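Local atomic coordinates of dual function macrocyclase-peptidase POPB (Galerina marginata, PDB entry 5N4B), a protein that cleaves peptide precursors on the C-terminal side of proline and joins the ends of the processed peptide to make amanitin-type macrocycles. Residues A312-N316 and I327-L331; S323-I327 and I339-S344. The protein carries 1 engineered substitution. All coordinates share one frame; numbering follows the deposited sequence.

Contact 1. Residues A312-N316 and I327-L331; sequences AADYN and IKTNL
Y315 and T329 face each other as a non-hydrogen-bonded pair at the open end of a beta hairpin. Strands 315-321 and 324-329 form this hairpin, the first two strands of a four-stranded antiparallel blade in the beta-propeller domain. Y315 has the largest surface buried here, followed by N316 and D314. The Y315 ring lies alongside the T329 side chain, and both point the same way. T329 OG1 sits over one ring face, offset toward the rim, 3.6 Å from Y315 CD2. I327 CG2 comes to the ring edge near Y315 CB. At the far end Y315 OH reaches L331 CD2 at 3.4 Å, a van der Waals contact.

N316 takes part mainly through its backbone. It pairs with K328 by two hydrogen bonds, N316 N to K328 O at 3.0 Å and K328 N to N316 O at 2.9 Å. Its carbonyl oxygen also touches I327 CG2.

D314 is gripped at both backbone polar atoms. Its O accepts from T329 OG1 at 2.8 Å and, over a longer distance, from N330 N at 3.3 Å. T329 OG1 is anti to its own backbone N (chi1 -175°), which sets it beside D314 O. The same hydroxyl accepts from L331 N and closes an ST turn, where the chain leaves the strand. The D314 carboxylate has two partners: OD2 bonds Y336 OH, and OD1 takes a weak bond from a water that bridges to K328. That water also donates to K328 O and accepts from K328 NZ, whose chain bends back at its last two torsions. N330 OD1 completes the pairing by accepting from D314 N at 2.8 Å, in a nearly straight bond (171°) tilted 35° from the amide carbonyl plane.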
loop_
_atom_site.group_PDB
_atom_site.type_symbol
_atom_site.label_atom_id
_atom_site.label_comp_id
_atom_site.label_asym_id
_atom_site.label_seq_id
_atom_site.Cartn_x
_atom_site.Cartn_y
_atom_site.Cartn_z
ATOM N N ALA A 312 3.680 -15.942 17.086
ATOM C CA ALA A 312 2.303 -16.224 17.503
ATOM C C ALA A 312 1.364 -15.033 17.321
ATOM O O ALA A 312 0.158 -15.220 17.132
ATOM C CB ALA A 312 2.253 -16.671 18.944
ATOM N N ALA A 313 1.889 -13.810 17.362
ATOM C CA ALA A 313 1.029 -12.643 17.358
ATOM C C ALA A 313 1.813 -11.436 16.860
ATOM O O ALA A 313 3.047 -11.465 16.758
ATOM C CB ALA A 313 0.485 -12.394 18.774
ATOM N N ASP A 314 1.077 -10.371 16.571
ATOM C CA ASP A 314 1.607 -9.077 16.137
ATOM C C ASP A 314 1.883 -8.235 17.376
ATOM O O ASP A 314 1.013 -8.133 18.245
ATOM C CB ASP A 314 0.482 -8.449 15.294
ATOM C CG ASP A 314 0.803 -7.093 14.660
ATOM O OD1 ASP A 314 1.726 -6.401 15.091
ATOM O OD2 ASP A 314 0.047 -6.697 13.725
ATOM N N TYR A 315 3.097 -7.712 17.504
ATOM C CA TYR A 315 3.454 -6.819 18.598
ATOM C C TYR A 315 4.131 -5.587 18.014
ATOM O O TYR A 315 5.117 -5.713 17.283
ATOM C CB TYR A 315 4.434 -7.492 19.544
ATOM C CG TYR A 315 3.962 -8.697 20.308
ATOM C CD1 TYR A 315 4.047 -9.969 19.731
ATOM C CD2 TYR A 315 3.450 -8.590 21.602
ATOM C CE1 TYR A 315 3.662 -11.079 20.399
ATOM C CE2 TYR A 315 3.066 -9.699 22.262
ATOM C CZ TYR A 315 3.173 -10.936 21.684
ATOM O OH TYR A 315 2.826 -12.041 22.443
ATOM N N ASN A 316 3.626 -4.410 18.344
ATOM C CA ASN A 316 4.209 -3.157 17.905
ATOM C C ASN A 316 4.281 -2.193 19.088
ATOM O O ASN A 316 3.256 -1.909 19.711
ATOM C CB ASN A 316 3.394 -2.566 16.745
ATOM C CG ASN A 316 4.100 -1.379 16.077
ATOM O OD1 ASN A 316 3.725 -0.257 16.295
ATOM N ND2 ASN A 316 5.189 -1.648 15.355
ATOM N N ILE A 327 2.221 -1.741 24.354
ATOM C CA ILE A 327 2.350 -2.464 23.102
ATOM C C ILE A 327 0.975 -2.684 22.518
ATOM O O ILE A 327 0.070 -3.187 23.210
ATOM C CB ILE A 327 3.050 -3.813 23.311
ATOM C CG1 ILE A 327 4.371 -3.614 24.079
ATOM C CG2 ILE A 327 3.300 -4.494 21.987
ATOM C CD1 ILE A 327 5.206 -4.906 24.318
ATOM N N LYS A 328 0.834 -2.412 21.217
ATOM C CA LYS A 328 -0.370 -2.795 20.494
ATOM C C LYS A 328 -0.178 -4.220 20.011
ATOM O O LYS A 328 0.852 -4.536 19.415
ATOM C CB LYS A 328 -0.595 -1.882 19.297
ATOM C CG LYS A 328 -1.878 -2.228 18.509
ATOM C CD LYS A 328 -2.267 -1.213 17.426
ATOM C CE LYS A 328 -1.291 -1.082 16.284
ATOM N NZ LYS A 328 -1.212 -2.300 15.463
ATOM N N THR A 329 -1.127 -5.091 20.286
ATOM C CA THR A 329 -0.960 -6.515 20.003
ATOM C C THR A 329 -2.285 -7.152 19.656
ATOM O O THR A 329 -3.345 -6.688 20.082
ATOM C CB THR A 329 -0.284 -7.266 21.179
ATOM O OG1 THR A 329 -0.016 -8.629 20.834
ATOM C CG2 THR A 329 -1.192 -7.325 22.362
ATOM N N ASN A 330 -2.211 -8.253 18.908
ATOM C CA ASN A 330 -3.365 -9.142 18.725
ATOM C C ASN A 330 -3.229 -10.477 19.472
ATOM O O ASN A 330 -3.977 -11.411 19.196
ATOM C CB ASN A 330 -3.719 -9.330 17.243
ATOM C CG ASN A 330 -2.669 -10.060 16.500
ATOM O OD1 ASN A 330 -1.703 -10.538 17.081
ATOM N ND2 ASN A 330 -2.856 -10.206 15.186
ATOM N N LEU A 331 -2.292 -10.552 20.441
ATOM C CA LEU A 331 -2.156 -11.752 21.280
ATOM C C LEU A 331 -3.470 -12.081 21.961
ATOM O O LEU A 331 -3.969 -11.291 22.776
ATOM C CB LEU A 331 -1.061 -11.503 22.322
ATOM C CG LEU A 331 -0.927 -12.564 23.401
ATOM C CD1 LEU A 331 -0.529 -13.820 22.765
ATOM C CD2 LEU A 331 0.111 -12.150 24.416
HETATM O O HOH W 1 0.346 -4.484 16.651
#

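Contact 2. Residues S323-I327 and I339-S344; sequences SLVYI and ITIDLS
Main-chain hydrogen bonds join V325 with I341 and I327 with I339, two in each pair. The shortest runs from I341 N to V325 O at 2.8 Å. Beyond the strand, L343 N donates to S323 O at 2.9 Å and carries the pairing into the loop. There D342 OD1 accepts from S344 N, closing an Asx turn, and from S344 OG at 2.7 Å. Both donors come from the same face of the carboxylate. S323 OG packs against S344 CB beside this turn.

The residues between the bonded pairs meet on one face of the sheet. T340 CG2 lies over the Y326 ring, 3.7 Å from its centroid, in a CH-pi contact. T340 chi1 (59°) sets this methyl beside its backbone N, on the ring side. L324 CD1 lies against T340 CB and D342 CB, its side chain at about a right angle to that of D342. The Y326 ring also meets F353 edge to face.

On the other face, I327 CD1 touches I341 CD1 at 3.5 Å, and V325 CG2 meets L343 CD1. The main-chain bonds thus set the register whatever the side chains, while two S344 donors on D342 OD1 hold the turn at the strand end.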
loop_
_atom_site.group_PDB
_atom_site.type_symbol
_atom_site.label_atom_id
_atom_site.label_comp_id
_atom_site.label_asym_id
_atom_site.label_seq_id
_atom_site.Cartn_x
_atom_site.Cartn_y
_atom_site.Cartn_z
ATOM N N SER A 323 10.266 1.082 32.964
ATOM C CA SER A 323 10.330 -0.287 32.472
ATOM C C SER A 323 8.960 -0.849 32.052
ATOM O O SER A 323 8.887 -2.025 31.697
ATOM C CB SER A 323 10.968 -1.196 33.536
ATOM O OG SER A 323 10.307 -1.025 34.754
ATOM N N LEU A 324 7.917 -0.037 32.080
ATOM C CA LEU A 324 6.581 -0.470 31.657
ATOM C C LEU A 324 6.405 -0.111 30.188
ATOM O O LEU A 324 6.316 1.075 29.839
ATOM C CB LEU A 324 5.525 0.228 32.509
ATOM C CG LEU A 324 4.105 -0.346 32.376
ATOM C CD1 LEU A 324 4.051 -1.716 32.972
ATOM C CD2 LEU A 324 3.135 0.579 33.096
ATOM N N VAL A 325 6.348 -1.123 29.344
ATOM C CA VAL A 325 6.302 -0.957 27.886
ATOM C C VAL A 325 4.863 -1.180 27.424
ATOM O O VAL A 325 4.248 -2.227 27.751
ATOM C CB VAL A 325 7.243 -1.945 27.205
ATOM C CG1 VAL A 325 7.255 -1.724 25.738
ATOM C CG2 VAL A 325 8.654 -1.782 27.738
ATOM N N TYR A 326 4.340 -0.224 26.655
ATOM C CA TYR A 326 2.974 -0.264 26.138
ATOM C C TYR A 326 3.026 -0.734 24.691
ATOM O O TYR A 326 3.800 -0.182 23.883
ATOM C CB TYR A 326 2.364 1.143 26.196
ATOM C CG TYR A 326 2.077 1.677 27.566
ATOM C CD1 TYR A 326 3.108 2.042 28.428
ATOM C CD2 TYR A 326 0.784 1.840 28.018
ATOM C CE1 TYR A 326 2.833 2.536 29.722
ATOM C CE2 TYR A 326 0.497 2.309 29.275
ATOM C CZ TYR A 326 1.512 2.674 30.114
ATOM O OH TYR A 326 1.287 3.195 31.368
ATOM N N ILE A 327 2.221 -1.741 24.354
ATOM C CA ILE A 327 2.350 -2.464 23.102
ATOM C C ILE A 327 0.975 -2.684 22.518
ATOM O O ILE A 327 0.070 -3.187 23.210
ATOM C CB ILE A 327 3.050 -3.813 23.311
ATOM C CG1 ILE A 327 4.371 -3.614 24.079
ATOM C CG2 ILE A 327 3.300 -4.494 21.987
ATOM C CD1 ILE A 327 5.206 -4.906 24.318
ATOM N N ILE A 339 -1.503 -3.797 25.527
ATOM C CA ILE A 339 -0.998 -4.422 26.727
ATOM C C ILE A 339 0.160 -3.593 27.277
ATOM O O ILE A 339 0.763 -2.754 26.599
ATOM C CB ILE A 339 -0.548 -5.889 26.504
ATOM C CG1 ILE A 339 0.594 -5.920 25.486
ATOM C CG2 ILE A 339 -1.704 -6.767 26.068
ATOM C CD1 ILE A 339 1.279 -7.296 25.420
ATOM N N THR A 340 0.486 -3.845 28.545
ATOM C CA THR A 340 1.763 -3.456 29.106
ATOM C C THR A 340 2.564 -4.705 29.441
ATOM O O THR A 340 2.011 -5.695 29.929
ATOM C CB THR A 340 1.590 -2.583 30.349
ATOM O OG1 THR A 340 0.837 -3.283 31.375
ATOM C CG2 THR A 340 0.918 -1.244 30.000
ATOM N N ILE A 341 3.884 -4.634 29.205
ATOM C CA ILE A 341 4.856 -5.659 29.622
ATOM C C ILE A 341 5.814 -4.919 30.541
ATOM O O ILE A 341 6.466 -3.948 30.127
ATOM C CB ILE A 341 5.577 -6.325 28.438
ATOM C CG1 ILE A 341 4.595 -7.064 27.497
ATOM C CG2 ILE A 341 6.640 -7.320 28.963
ATOM C CD1 ILE A 341 5.193 -7.793 26.312
ATOM N N ASP A 342 5.869 -5.341 31.803
ATOM C CA ASP A 342 6.704 -4.716 32.816
ATOM C C ASP A 342 8.049 -5.446 32.871
ATOM O O ASP A 342 8.129 -6.608 33.291
ATOM C CB ASP A 342 5.981 -4.745 34.164
ATOM C CG ASP A 342 6.699 -4.003 35.219
ATOM O OD1 ASP A 342 7.922 -3.794 35.101
ATOM O OD2 ASP A 342 6.043 -3.561 36.188
ATOM N N LEU A 343 9.080 -4.807 32.347
ATOM C CA LEU A 343 10.395 -5.415 32.240
ATOM C C LEU A 343 11.195 -5.322 33.524
ATOM O O LEU A 343 12.333 -5.803 33.547
ATOM C CB LEU A 343 11.147 -4.721 31.096
ATOM C CG LEU A 343 10.530 -4.893 29.698
ATOM C CD1 LEU A 343 11.375 -4.151 28.654
ATOM C CD2 LEU A 343 10.383 -6.341 29.334
ATOM N N SER A 344 10.682 -4.683 34.576
ATOM C CA SER A 344 11.433 -4.696 35.835
ATOM C C SER A 344 11.432 -6.057 36.494
ATOM O O SER A 344 12.187 -6.240 37.447
ATOM C CB SER A 344 10.888 -3.627 36.788
ATOM O OG SER A 344 9.619 -4.014 37.248
#

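How the contacts relate
Both contacts belong to one antiparallel blade of the propeller, with strand order 315-321, 324-329, 337-342, 349-352. Strand 324-329 serves both. Contact 1 pairs it with 315-321, the edge strand that begins the blade, and contact 2 pairs it with 337-342. The chain runs through 312-316, 323-327, 327-331 and 339-344 in turn, and I327 is common to both. The contact centres lie 13 Å apart, and T329 CG2 packs on I339 CG2 at 3.8 Å. Contact 1 holds the hairpin end nearer the centre of the chain; contact 2 lies further out. Together they join the first three of the blade's four strands, away from the catalytic residues.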